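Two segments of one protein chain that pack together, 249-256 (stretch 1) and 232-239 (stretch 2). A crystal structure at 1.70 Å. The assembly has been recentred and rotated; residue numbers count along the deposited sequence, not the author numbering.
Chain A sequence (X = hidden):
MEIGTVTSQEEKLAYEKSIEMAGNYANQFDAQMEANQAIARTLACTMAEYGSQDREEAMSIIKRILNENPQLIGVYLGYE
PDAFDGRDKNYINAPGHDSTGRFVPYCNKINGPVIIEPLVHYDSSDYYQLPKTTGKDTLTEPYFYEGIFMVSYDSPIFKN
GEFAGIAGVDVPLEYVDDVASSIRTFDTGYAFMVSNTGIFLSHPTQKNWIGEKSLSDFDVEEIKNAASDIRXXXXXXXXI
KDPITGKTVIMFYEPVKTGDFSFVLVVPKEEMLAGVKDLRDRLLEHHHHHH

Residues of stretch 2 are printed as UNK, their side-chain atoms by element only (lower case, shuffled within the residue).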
ATOM      1  N   VAL A 249      -5.850  27.423   9.093  1.00 29.05           N
ATOM      2  CA  VAL A 249      -5.345  26.672   7.910  1.00 27.81           C
ATOM      3  C   VAL A 249      -6.514  25.792   7.580  1.00 25.88           C
ATOM      4  O   VAL A 249      -7.291  25.395   8.451  1.00 27.04           O
ATOM      5  CB  VAL A 249      -4.052  25.739   8.136  1.00 28.00           C
ATOM      6  CG1 VAL A 249      -2.754  26.591   8.310  1.00 31.10           C
ATOM      7  CG2 VAL A 249      -4.241  24.813   9.288  1.00 30.84           C
ATOM      8  N   ILE A 250      -6.659  25.487   6.299  1.00 24.83           N
ATOM      9  CA  ILE A 250      -7.702  24.585   5.898  1.00 22.27           C
ATOM     10  C   ILE A 250      -6.988  23.334   5.403  1.00 20.41           C
ATOM     11  O   ILE A 250      -6.021  23.482   4.662  1.00 21.97           O
ATOM     12  CB  ILE A 250      -8.454  25.178   4.715  1.00 22.45           C
ATOM     13  CG1 ILE A 250      -9.063  26.540   5.131  1.00 25.71           C
ATOM     14  CG2 ILE A 250      -9.654  24.283   4.351  1.00 21.57           C
ATOM     15  CD1 ILE A 250      -9.308  27.379   3.958  1.00 30.54           C
HETATM   16  N   MSE A 251      -7.467  22.173   5.816  1.00 18.93           N
HETATM   17  CA  MSE A 251      -6.879  20.910   5.320  1.00 18.25           C
HETATM   18  C   MSE A 251      -7.953  20.364   4.367  1.00 17.28           C
HETATM   19  O   MSE A 251      -9.073  19.996   4.828  1.00 17.76           O
HETATM   20  CB  MSE A 251      -6.578  20.065   6.543  1.00 21.04           C
HETATM   21  CG  MSE A 251      -6.697  18.617   6.414  1.00 26.95           C
HETATM   22 SE   MSE A 251      -6.081  17.762   8.072  1.00 38.02          SE
HETATM   23  CE  MSE A 251      -4.802  18.997   8.517  1.00 15.50           C
ATOM     24  N   PHE A 252      -7.574  20.220   3.087  1.00 16.30           N
ATOM     25  CA  PHE A 252      -8.422  19.620   2.082  1.00 16.29           C
ATOM     26  C   PHE A 252      -7.977  18.168   1.887  1.00 17.40           C
ATOM     27  O   PHE A 252      -6.754  17.924   1.738  1.00 19.74           O
ATOM     28  CB  PHE A 252      -8.295  20.294   0.771  1.00 15.92           C
ATOM     29  CG  PHE A 252      -8.705  21.749   0.773  1.00 16.65           C
ATOM     30  CD1 PHE A 252      -9.997  22.087   0.381  1.00 17.07           C
ATOM     31  CD2 PHE A 252      -7.764  22.723   1.083  1.00 17.92           C
ATOM     32  CE1 PHE A 252     -10.361  23.493   0.354  1.00 18.12           C
ATOM     33  CE2 PHE A 252      -8.093  24.091   1.029  1.00 22.05           C
ATOM     34  CZ  PHE A 252      -9.387  24.449   0.694  1.00 19.16           C
ATOM     35  N   TYR A 253      -8.898  17.232   2.025  1.00 15.78           N
ATOM     36  CA  TYR A 253      -8.459  15.824   1.897  1.00 14.85           C
ATOM     37  C   TYR A 253      -9.350  15.163   0.845  1.00 16.51           C
ATOM     38  O   TYR A 253     -10.586  15.365   0.818  1.00 14.92           O
ATOM     39  CB  TYR A 253      -8.494  15.062   3.196  1.00 15.73           C
ATOM     40  CG  TYR A 253      -9.787  15.249   4.003  1.00 14.36           C
ATOM     41  CD1 TYR A 253     -10.855  14.380   3.857  1.00 15.90           C
ATOM     42  CD2 TYR A 253      -9.929  16.387   4.828  1.00 17.16           C
ATOM     43  CE1 TYR A 253     -12.048  14.586   4.603  1.00 20.02           C
ATOM     44  CE2 TYR A 253     -11.119  16.610   5.537  1.00 16.73           C
ATOM     45  CZ  TYR A 253     -12.136  15.744   5.441  1.00 19.65           C
ATOM     46  OH  TYR A 253     -13.304  16.050   6.169  1.00 20.67           O
ATOM     47  N   GLU A 254      -8.737  14.339  -0.021  1.00 13.33           N
ATOM     48  CA  GLU A 254      -9.529  13.673  -1.092  1.00 14.41           C
ATOM     49  C   GLU A 254      -9.035  12.253  -1.195  1.00 14.04           C
ATOM     50  O   GLU A 254      -7.838  11.970  -1.104  1.00 13.41           O
ATOM     51  CB  GLU A 254      -9.357  14.384  -2.440  1.00 13.56           C
ATOM     52  CG  GLU A 254     -10.086  15.740  -2.522  1.00 13.71           C
ATOM     53  CD  GLU A 254     -11.581  15.561  -2.508  1.00 20.34           C
ATOM     54  OE1 GLU A 254     -12.115  14.475  -2.757  1.00 19.29           O
ATOM     55  OE2 GLU A 254     -12.231  16.576  -2.218  1.00 20.00           O
ATOM     56  N   PRO A 255      -9.973  11.284  -1.298  1.00 13.98           N
ATOM     57  CA  PRO A 255      -9.605   9.891  -1.239  1.00 13.15           C
ATOM     58  C   PRO A 255      -8.865   9.386  -2.452  1.00 12.51           C
ATOM     59  O   PRO A 255      -9.149   9.788  -3.586  1.00 14.13           O
ATOM     60  CB  PRO A 255     -10.953   9.166  -1.112  1.00 15.35           C
ATOM     61  CG  PRO A 255     -11.940  10.112  -1.689  1.00 15.27           C
ATOM     62  CD  PRO A 255     -11.446  11.497  -1.325  1.00 14.24           C
ATOM     63  N   VAL A 256      -7.966   8.463  -2.143  1.00 13.11           N
ATOM     64  CA  VAL A 256      -7.238   7.689  -3.175  1.00 14.53           C
ATOM     65  C   VAL A 256      -7.975   6.407  -3.303  1.00 15.28           C
ATOM     66  O   VAL A 256      -7.969   5.646  -2.384  1.00 16.23           O
ATOM     67  CB  VAL A 256      -5.791   7.482  -2.652  1.00 12.79           C
ATOM     68  CG1 VAL A 256      -5.012   6.514  -3.569  1.00 17.27           C
ATOM     69  CG2 VAL A 256      -5.084   8.857  -2.668  1.00 15.53           C
ATOM     70  N   UNK A 232     -13.326   6.368   6.044  1.00 18.77           N
ATOM     71  CA  UNK A 232     -14.498   5.965   5.249  1.00 21.12           C
ATOM     72  C   UNK A 232     -14.364   6.273   3.747  1.00 20.17           C
ATOM     73  O   UNK A 232     -15.320   6.091   2.982  1.00 20.00           O
ATOM     74  c   UNK A 232     -16.113   6.304   7.215  1.00 27.54           C
ATOM     75  o   UNK A 232     -17.238   8.358   7.913  1.00 47.83           O
ATOM     76  o   UNK A 232     -18.338   6.478   8.104  1.00 49.03           O
ATOM     77  c   UNK A 232     -15.764   6.689   5.783  1.00 21.89           C
ATOM     78  c   UNK A 232     -17.308   7.104   7.781  1.00 41.67           C
ATOM     79  N   UNK A 233     -13.214   6.791   3.322  1.00 19.06           N
ATOM     80  CA  UNK A 233     -13.033   7.190   1.931  1.00 17.73           C
ATOM     81  C   UNK A 233     -13.817   8.377   1.417  1.00 18.60           C
ATOM     82  O   UNK A 233     -14.180   8.423   0.228  1.00 17.80           O
ATOM     83  N   UNK A 234     -14.050   9.341   2.307  1.00 16.74           N
ATOM     84  CA  UNK A 234     -14.806  10.534   2.039  1.00 18.71           C
ATOM     85  C   UNK A 234     -13.843  11.730   1.953  1.00 16.36           C
ATOM     86  O   UNK A 234     -12.910  11.836   2.761  1.00 17.19           O
ATOM     87  c   UNK A 234     -16.815   9.606   3.162  1.00 22.29           C
ATOM     88  c   UNK A 234     -16.435  12.081   3.043  1.00 20.63           C
ATOM     89  c   UNK A 234     -17.714   9.682   4.383  1.00 27.13           C
ATOM     90  c   UNK A 234     -15.805  10.744   3.153  1.00 18.92           C
ATOM     91  N   UNK A 235     -14.067  12.564   0.945  1.00 17.68           N
ATOM     92  CA  UNK A 235     -13.331  13.804   0.661  1.00 16.17           C
ATOM     93  C   UNK A 235     -14.003  14.951   1.430  1.00 18.73           C
ATOM     94  O   UNK A 235     -15.202  14.896   1.712  1.00 20.02           O
ATOM     95  N   UNK A 236     -13.266  15.986   1.695  1.00 17.22           N
ATOM     96  CA  UNK A 236     -13.883  17.078   2.493  1.00 19.21           C
ATOM     97  C   UNK A 236     -12.832  18.053   2.869  1.00 19.71           C
ATOM     98  O   UNK A 236     -11.714  18.054   2.365  1.00 17.92           O
ATOM     99  N   UNK A 237     -13.191  19.041   3.686  1.00 18.04           N
ATOM    100  CA  UNK A 237     -12.141  19.923   4.177  1.00 18.46           C
ATOM    101  C   UNK A 237     -12.516  20.355   5.613  1.00 19.87           C
ATOM    102  O   UNK A 237     -13.687  20.302   6.021  1.00 19.37           O
ATOM    103  c   UNK A 237     -11.822  21.119   3.301  1.00 18.15           C
ATOM    104  c   UNK A 237     -13.007  21.972   2.954  1.00 21.11           C
ATOM    105  c   UNK A 237     -13.856  21.892   1.909  1.00 19.34           C
ATOM    106  c   UNK A 237     -14.478  23.616   3.144  1.00 20.29           C
ATOM    107  n   UNK A 237     -14.763  22.927   2.042  1.00 26.39           N
ATOM    108  n   UNK A 237     -13.420  23.063   3.718  1.00 26.83           N
ATOM    109  N   UNK A 238     -11.504  20.602   6.421  1.00 19.09           N
ATOM    110  CA  UNK A 238     -11.736  21.139   7.804  1.00 21.32           C
ATOM    111  C   UNK A 238     -10.965  22.422   7.969  1.00 22.58           C
ATOM    112  O   UNK A 238      -9.939  22.617   7.353  1.00 21.39           O
ATOM    113  c   UNK A 238      -9.823  19.725   8.802  1.00 21.89           C
ATOM    114  c   UNK A 238     -11.353  20.154   8.923  1.00 20.07           C
ATOM    115  c   UNK A 238     -12.311  19.007   8.953  1.00 21.19           C
ATOM    116  N   UNK A 239     -11.450  23.348   8.834  1.00 23.50           N
ATOM    117  CA  UNK A 239     -10.751  24.601   9.087  1.00 25.39           C
ATOM    118  C   UNK A 239     -10.266  24.601  10.521  1.00 24.38           C
ATOM    119  O   UNK A 239     -11.016  24.246  11.398  1.00 24.93           O
ATOM    120  c   UNK A 239     -11.705  25.769   8.950  1.00 27.41           C
ATOM    121  o   UNK A 239     -13.309  27.123   5.929  1.00 43.83           O
ATOM    122  o   UNK A 239     -12.439  28.101   7.722  1.00 45.21           O
ATOM    123  c   UNK A 239     -12.732  27.086   7.047  1.00 42.11           C
ATOM    124  c   UNK A 239     -12.357  25.720   7.590  1.00 34.99           C
TER
HETATM  125  O   HOH W   1     -11.358  18.510  -0.440  1.00 19.49           O
HETATM  126  O   HOH W   2     -14.994  18.023   6.995  1.00 28.52           O

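Position 232 carries three side-chain carbons, the last of them holding two oxygens. The chain runs out into solvent and touches nothing on stretch 1. A carboxylate on an unbranched chain of this length is Glu232.

At position 233 there are no side-chain atoms at all. Its phi of 68° by itself favours glycine, and it closes the end of a helix in a Schellman motif. Its O lies 3.4 Å from CG of Pro255, so the backbone itself makes the contact. This is Gly233.

Position 234 has four carbons, forked at the first, with one arm two carbons long. The CA-to-CB bond points away from stretch 1, and the side chain comes no nearer to it than 5.3 Å; the backbone does the touching: the O of 234 sits 3.4 Å from CE1 of Tyr253, at the edge of the ring. The fork and the longer arm give Ile234.

Position 235 again has only backbone. An ideal CB here would fall 2.3 Å from OE1 of Glu254, a clash, and a tight 3.2 Å from CD of Pro255. The bare CA instead comes within 3.2 Å of Tyr253 O in a CA-H...O contact. The residue is Gly235.

Position 236 is bare too, and here the obstacle is an aromatic side chain. The Tyr253 ring folds over the backbone, with the CA of 236 4.0 Å from the ring centroid and over its face; an ideal CB would lie 2.8 Å from Tyr253 OH. Gly236 leaves room for that ring, while its N donates to Tyr253 O at 2.9 Å and its O accepts from Tyr253 N at 3.0 Å.

At position 237 one carbon leads to a five-membered ring of three carbons and two nitrogens, an imidazole. Its CB is 3.6 Å from CD1 of Phe252 and 4.0 Å from CG2 of Ile250. This is His237, whose ring meets that of Phe252 obliquely, with centroids 5.3 Å apart.

Position 238 bears three carbons, one carrying the other two. One of the two end carbons of 238 packs 4.0 Å from CB of Met251, a selenomethionine, and the other lies 4.3 Å from CE2 of Tyr253. That short fork is Val238, the first of these carbons being CG2 and the second CG1.

Position 239 has three carbons and two terminal oxygens on the third. The carbon of 239 that carries the two oxygens lies 4.2 Å from CG1 of Ile250. This is Glu239, and both its carboxylate oxygens are hydrogen-bonded elsewhere in the structure.

The contact is an antiparallel strand pair. Besides the two bonds at Gly236, Val238 N donates to Met251 O at 3.0 Å and Met251 N to Val238 O at 2.9 Å. Alternation sends Ile250, Phe252, His237 and Glu239 to one face, and Met251, Tyr253 and Val238 to the other. Water extends the pairing: one molecule sits within hydrogen-bonding reach of Gly236 O and Glu254 OE2, with more acceptors around it than it has protons, and another donates to both His237 O and Tyr253 OH. The rule to read here is complementarity, with side chain withheld at Gly236 where Tyr253 lays its ring across the neighbouring strand.

Stretch 2, residues 232-239: EGIGGHVE
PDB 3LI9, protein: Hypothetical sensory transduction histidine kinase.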